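Local coordinates for adenosine monophosphate-protein transferase (Thermoplasma acidophilum, PDB 1RLH) that is of unknown cellular function but belongs to the adenosine-specific kinase family and probably handles adenosine or its nucleotides, at residues A[27-32]-A[94-99]; A[52-57]-A[100-105]. All coordinates share one frame; numbering follows the deposited sequence.

In the fold
After strand 13-20 of the three-stranded sheet, the chain lays down strand 28-34, then runs through helix 41-46, strands 55-61 and 69-73 and then helix 76-89 before strand 94-100 returns antiparallel to 28-34; interaction 1 closes that long loop near the centre of the chain. Interaction 2 starts within this loop, at the entry to strand 55-61, and closes just beyond it, where strand 94-100 gives way to helix 104-115. The two closures therefore cross. Strand 94-100 lies between 28-34 and 55-61, so the contacts sit on its two edges, and the backbone of Leu98 meets Gly57 as well as pairing with Ile29.

Interaction 1: residues A[27-32]-A[94-99]; sequences ANIIVG and TFVILI
Asn28 and Ile99 bind each other through their backbones twice: Asn28 N gives its hydrogen to Ile99 O at 2.8 Å, and Ile99 N returns the bond to Asn28 O. The same two-way exchange recurs between Ile30 and Ile97 and between Gly32 and Phe95, six bonds in all. At the last pair Phe95 N reaches Gly32 O from above the carbonyl plane, 37° out of it. Between these rungs Ile29 faces Leu98 and Val31 faces Val96 as non-hydrogen-bonded pairs. This is regular antiparallel pairing inside a five-stranded sheet, where 28-34 and 94-100 are both interior strands, and helices cover the sheet on its two faces. Under helix 76-89, Ile29 and Leu98 lie side by side, the Leu98 CD2 methyl 3.5 Å from Ile29 CB. Ile29 CG1 stands anti to the backbone N (chi1 -167°), which brings CD1 to 3.9 Å from Val96 CG1. The face with Ile30, Ile97 and Phe95 meets helix 104-115, through Val111 and Cys114. Ile30 and Ile97 meet at their branch points, CB to CB 4.1 Å. Phe95 CG sits between its own backbone N and carbonyl carbon (chi1 65°), and this rotation swings the ring across to the neighbouring strand. There one face lies against the Gly32 backbone in a CH-pi contact, Gly32 CA 3.8 Å from the centroid of the Phe95 ring; a CB on Gly32 would run into Phe95 CZ. An alanine in place of Phe95 would probably leave the Gly32 backbone uncovered on this face and open a gap beside the Ile30 CG2 methyl, which approaches the ring obliquely at CE1, 4.1 Å away.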
loop_
_atom_site.group_PDB
_atom_site.type_symbol
_atom_site.label_atom_id
_atom_site.label_comp_id
_atom_site.label_asym_id
_atom_site.label_seq_id
_atom_site.Cartn_x
_atom_site.Cartn_y
_atom_site.Cartn_z
ATOM N N ALA A 27 -0.016 -10.637 9.270
ATOM C CA ALA A 27 -0.792 -9.845 8.326
ATOM C C ALA A 27 -0.223 -9.914 6.913
ATOM O O ALA A 27 0.970 -10.133 6.718
ATOM C CB ALA A 27 -0.854 -8.395 8.781
ATOM N N ASN A 28 -1.101 -9.740 5.933
ATOM C CA ASN A 28 -0.711 -9.736 4.533
ATOM C C ASN A 28 -0.928 -8.306 4.081
ATOM O O ASN A 28 -1.931 -7.689 4.431
ATOM C CB ASN A 28 -1.595 -10.677 3.714
ATOM C CG ASN A 28 -1.457 -12.119 4.148
ATOM O OD1 ASN A 28 -2.176 -12.591 5.030
ATOM N ND2 ASN A 28 -0.516 -12.820 3.542
ATOM N N ILE A 29 0.007 -7.782 3.301
ATOM C CA ILE A 29 -0.101 -6.412 2.842
ATOM C C ILE A 29 -0.203 -6.293 1.332
ATOM O O ILE A 29 0.363 -7.097 0.588
ATOM C CB ILE A 29 1.118 -5.583 3.329
ATOM C CG1 ILE A 29 0.858 -4.087 3.129
ATOM C CG2 ILE A 29 2.386 -6.005 2.574
ATOM C CD1 ILE A 29 1.929 -3.212 3.787
ATOM N N ILE A 30 -0.965 -5.298 0.895
ATOM C CA ILE A 30 -1.119 -4.996 -0.519
ATOM C C ILE A 30 -0.849 -3.501 -0.647
ATOM O O ILE A 30 -1.460 -2.691 0.052
ATOM C CB ILE A 30 -2.547 -5.259 -1.038
ATOM C CG1 ILE A 30 -2.917 -6.735 -0.867
ATOM C CG2 ILE A 30 -2.628 -4.864 -2.515
ATOM C CD1 ILE A 30 -4.392 -7.014 -1.085
ATOM N N VAL A 31 0.085 -3.140 -1.517
ATOM C CA VAL A 31 0.406 -1.737 -1.743
ATOM C C VAL A 31 0.180 -1.500 -3.226
ATOM O O VAL A 31 0.661 -2.260 -4.060
ATOM C CB VAL A 31 1.873 -1.407 -1.391
ATOM C CG1 VAL A 31 2.122 0.083 -1.589
ATOM C CG2 VAL A 31 2.167 -1.802 0.064
ATOM N N GLY A 32 -0.567 -0.458 -3.560
ATOM C CA GLY A 32 -0.825 -0.205 -4.965
ATOM C C GLY A 32 -1.063 1.242 -5.325
ATOM O O GLY A 32 -0.954 2.138 -4.486
ATOM N N THR A 94 -1.585 6.404 -3.566
ATOM C CA THR A 94 -1.089 5.131 -3.082
ATOM C C THR A 94 -2.176 4.579 -2.160
ATOM O O THR A 94 -2.891 5.348 -1.506
ATOM C CB THR A 94 0.175 5.293 -2.207
ATOM O OG1 THR A 94 1.213 5.948 -2.950
ATOM C CG2 THR A 94 0.662 3.929 -1.725
ATOM N N PHE A 95 -2.331 3.259 -2.136
ATOM C CA PHE A 95 -3.261 2.647 -1.201
ATOM C C PHE A 95 -2.528 1.482 -0.550
ATOM O O PHE A 95 -1.645 0.867 -1.159
ATOM C CB PHE A 95 -4.586 2.215 -1.869
ATOM C CG PHE A 95 -4.459 1.115 -2.889
ATOM C CD1 PHE A 95 -4.412 -0.221 -2.497
ATOM C CD2 PHE A 95 -4.461 1.414 -4.245
ATOM C CE1 PHE A 95 -4.379 -1.244 -3.440
ATOM C CE2 PHE A 95 -4.428 0.394 -5.202
ATOM C CZ PHE A 95 -4.387 -0.934 -4.799
ATOM N N VAL A 96 -2.849 1.232 0.714
ATOM C CA VAL A 96 -2.229 0.161 1.480
ATOM C C VAL A 96 -3.332 -0.622 2.167
ATOM O O VAL A 96 -4.191 -0.042 2.827
ATOM C CB VAL A 96 -1.277 0.711 2.578
ATOM C CG1 VAL A 96 -0.763 -0.437 3.441
ATOM C CG2 VAL A 96 -0.103 1.458 1.942
ATOM N N ILE A 97 -3.312 -1.937 1.999
ATOM C CA ILE A 97 -4.306 -2.797 2.621
ATOM C C ILE A 97 -3.580 -3.841 3.466
ATOM O O ILE A 97 -2.569 -4.394 3.041
ATOM C CB ILE A 97 -5.166 -3.524 1.556
ATOM C CG1 ILE A 97 -5.946 -2.507 0.722
ATOM C CG2 ILE A 97 -6.130 -4.494 2.234
ATOM C CD1 ILE A 97 -6.593 -3.108 -0.523
ATOM N N LEU A 98 -4.076 -4.077 4.676
ATOM C CA LEU A 98 -3.495 -5.080 5.562
ATOM C C LEU A 98 -4.623 -6.024 5.941
ATOM O O LEU A 98 -5.687 -5.581 6.363
ATOM C CB LEU A 98 -2.901 -4.432 6.815
ATOM C CG LEU A 98 -1.518 -3.798 6.649
ATOM C CD1 LEU A 98 -1.146 -3.026 7.900
ATOM C CD2 LEU A 98 -0.491 -4.884 6.371
ATOM N N ILE A 99 -4.394 -7.322 5.770
ATOM C CA ILE A 99 -5.411 -8.319 6.081
ATOM C C ILE A 99 -4.840 -9.421 6.957
ATOM O O ILE A 99 -3.765 -9.944 6.692
ATOM C CB ILE A 99 -5.973 -8.969 4.798
ATOM C CG1 ILE A 99 -6.501 -7.889 3.854
ATOM C CG2 ILE A 99 -7.100 -9.938 5.161
ATOM C CD1 ILE A 99 -6.831 -8.391 2.461
#

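Interaction 2: residues A[52-57]-A[100-105]; sequences PGSKYG and RNAYPI
Lys55 and Arg100 face each other as an antiparallel hydrogen-bonded pair. Arg100 N gives a nearly straight bond to Lys55 O at 2.8 Å, angle 172° at the hydrogen, and Lys55 N answers to Arg100 O at 3.0 Å. The second donor is tilted 22° from the carbonyl plane of Arg100. One water adds a looser link beyond this rung, donating to Asn101 O at 2.9 Å and, weakly, to Gly53 O.

Packing centres on Ser54. Its CB rests 3.3 Å from both Arg100 O and Asn101 O, and the methyl CB of Ala102 touches Ser54 CB at 3.8 Å. Ser54 OG, turned between its backbone N and carbonyl carbon (chi1 73°), is hydrogen-bonded to Val51 O, so it is the carbon of this serine, more than its hydroxyl, that bears on 100-105.

The two charged side chains do not carry the contact: Lys55 CB lies 4.1 Å from the backbone oxygen Arg100 O. Beyond that, the Lys55 chain bends at chi2 and the Arg100 chain at chi3, and the ammonium and guanidinium groups finish well clear of the pairing; both side chains also touch Leu78 of helix 76-89. Asn74 holds the other side of 52-57, binding Ser54 O and Tyr56 N through its side chain.

Past Arg100 the strand ends: Asn101 adopts a left-handed backbone conformation, and Tyr103 is the N-cap of helix 104-115. The arrangement is that of the last rung between two interior strands of an antiparallel sheet packed with helices, where one strand begins just as its neighbour passes through a short connection into a helix.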
loop_
_atom_site.group_PDB
_atom_site.type_symbol
_atom_site.label_atom_id
_atom_site.label_comp_id
_atom_site.label_asym_id
_atom_site.label_seq_id
_atom_site.Cartn_x
_atom_site.Cartn_y
_atom_site.Cartn_z
ATOM N N PRO A 52 -14.747 -10.540 4.591
ATOM C CA PRO A 52 -15.655 -10.893 5.686
ATOM C C PRO A 52 -15.078 -11.996 6.553
ATOM O O PRO A 52 -14.469 -12.937 6.046
ATOM C CB PRO A 52 -16.916 -11.354 4.960
ATOM C CG PRO A 52 -16.884 -10.576 3.701
ATOM C CD PRO A 52 -15.434 -10.706 3.301
ATOM N N GLY A 53 -15.271 -11.881 7.860
ATOM C CA GLY A 53 -14.759 -12.892 8.761
ATOM C C GLY A 53 -13.308 -12.668 9.128
ATOM O O GLY A 53 -12.785 -13.323 10.033
ATOM N N SER A 54 -12.653 -11.743 8.431
ATOM C CA SER A 54 -11.254 -11.443 8.703
ATOM C C SER A 54 -11.105 -10.026 9.241
ATOM O O SER A 54 -12.060 -9.250 9.252
ATOM C CB SER A 54 -10.421 -11.585 7.429
ATOM O OG SER A 54 -10.674 -10.511 6.540
ATOM N N LYS A 55 -9.903 -9.702 9.701
ATOM C CA LYS A 55 -9.614 -8.374 10.223
ATOM C C LYS A 55 -8.814 -7.660 9.146
ATOM O O LYS A 55 -7.912 -8.247 8.547
ATOM C CB LYS A 55 -8.798 -8.470 11.514
ATOM C CG LYS A 55 -9.530 -9.159 12.657
ATOM C CD LYS A 55 -10.787 -8.395 13.046
ATOM C CE LYS A 55 -11.523 -9.078 14.191
ATOM N NZ LYS A 55 -12.752 -8.329 14.581
ATOM N N TYR A 56 -9.138 -6.399 8.892
ATOM C CA TYR A 56 -8.430 -5.669 7.851
ATOM C C TYR A 56 -8.392 -4.171 8.092
ATOM O O TYR A 56 -9.080 -3.639 8.963
ATOM C CB TYR A 56 -9.090 -5.937 6.494
ATOM C CG TYR A 56 -10.343 -5.121 6.251
ATOM C CD1 TYR A 56 -10.302 -3.957 5.478
ATOM C CD2 TYR A 56 -11.564 -5.493 6.818
ATOM C CE1 TYR A 56 -11.448 -3.183 5.277
ATOM C CE2 TYR A 56 -12.715 -4.723 6.623
ATOM C CZ TYR A 56 -12.648 -3.572 5.851
ATOM O OH TYR A 56 -13.784 -2.814 5.656
ATOM N N GLY A 57 -7.572 -3.505 7.292
ATOM C CA GLY A 57 -7.440 -2.069 7.369
ATOM C C GLY A 57 -7.084 -1.589 5.977
ATOM O O GLY A 57 -6.486 -2.340 5.199
ATOM N N ARG A 100 -5.578 -9.773 8.000
ATOM C CA ARG A 100 -5.158 -10.816 8.922
ATOM C C ARG A 100 -6.317 -11.789 9.124
ATOM O O ARG A 100 -7.481 -11.410 9.000
ATOM C CB ARG A 100 -4.752 -10.181 10.256
ATOM C CG ARG A 100 -4.429 -11.163 11.358
ATOM C CD ARG A 100 -4.202 -10.435 12.679
ATOM N NE ARG A 100 -2.939 -9.704 12.715
ATOM C CZ ARG A 100 -2.568 -8.918 13.721
ATOM N NH1 ARG A 100 -3.371 -8.759 14.763
ATOM N NH2 ARG A 100 -1.392 -8.308 13.699
ATOM N N ASN A 101 -5.997 -13.044 9.419
ATOM C CA ASN A 101 -7.024 -14.055 9.648
ATOM C C ASN A 101 -7.893 -14.288 8.416
ATOM O O ASN A 101 -9.117 -14.373 8.517
ATOM C CB ASN A 101 -7.911 -13.642 10.827
ATOM C CG ASN A 101 -7.143 -13.548 12.133
ATOM O OD1 ASN A 101 -7.692 -13.141 13.158
ATOM N ND2 ASN A 101 -5.870 -13.929 12.103
ATOM N N ALA A 102 -7.258 -14.390 7.254
ATOM C CA ALA A 102 -7.985 -14.625 6.014
ATOM C C ALA A 102 -7.384 -15.805 5.257
ATOM O O ALA A 102 -6.166 -16.001 5.259
ATOM C CB ALA A 102 -7.947 -13.376 5.141
ATOM N N TYR A 103 -8.241 -16.594 4.617
ATOM C CA TYR A 103 -7.770 -17.734 3.841
ATOM C C TYR A 103 -7.050 -17.220 2.599
ATOM O O TYR A 103 -7.277 -16.091 2.164
ATOM C CB TYR A 103 -8.940 -18.626 3.419
ATOM C CG TYR A 103 -9.397 -19.589 4.487
ATOM C CD1 TYR A 103 -10.273 -19.190 5.494
ATOM C CD2 TYR A 103 -8.944 -20.910 4.493
ATOM C CE1 TYR A 103 -10.689 -20.086 6.482
ATOM C CE2 TYR A 103 -9.349 -21.809 5.471
ATOM C CZ TYR A 103 -10.220 -21.394 6.461
ATOM O OH TYR A 103 -10.625 -22.296 7.419
ATOM N N PRO A 104 -6.175 -18.050 2.011
ATOM C CA PRO A 104 -5.410 -17.691 0.814
ATOM C C PRO A 104 -6.243 -17.142 -0.345
ATOM O O PRO A 104 -5.896 -16.117 -0.936
ATOM C CB PRO A 104 -4.718 -19.003 0.448
ATOM C CG PRO A 104 -4.490 -19.638 1.779
ATOM C CD PRO A 104 -5.804 -19.397 2.484
ATOM N N ILE A 105 -7.344 -17.817 -0.672
ATOM C CA ILE A 105 -8.174 -17.380 -1.791
ATOM C C ILE A 105 -8.793 -15.997 -1.593
ATOM O O ILE A 105 -8.979 -15.253 -2.558
ATOM C CB ILE A 105 -9.306 -18.393 -2.100
ATOM C CG1 ILE A 105 -9.943 -18.053 -3.449
ATOM C CG2 ILE A 105 -10.370 -18.359 -1.005
ATOM C CD1 ILE A 105 -8.970 -18.086 -4.617
HETATM O O HOH W 1 -11.571 -15.805 8.114
#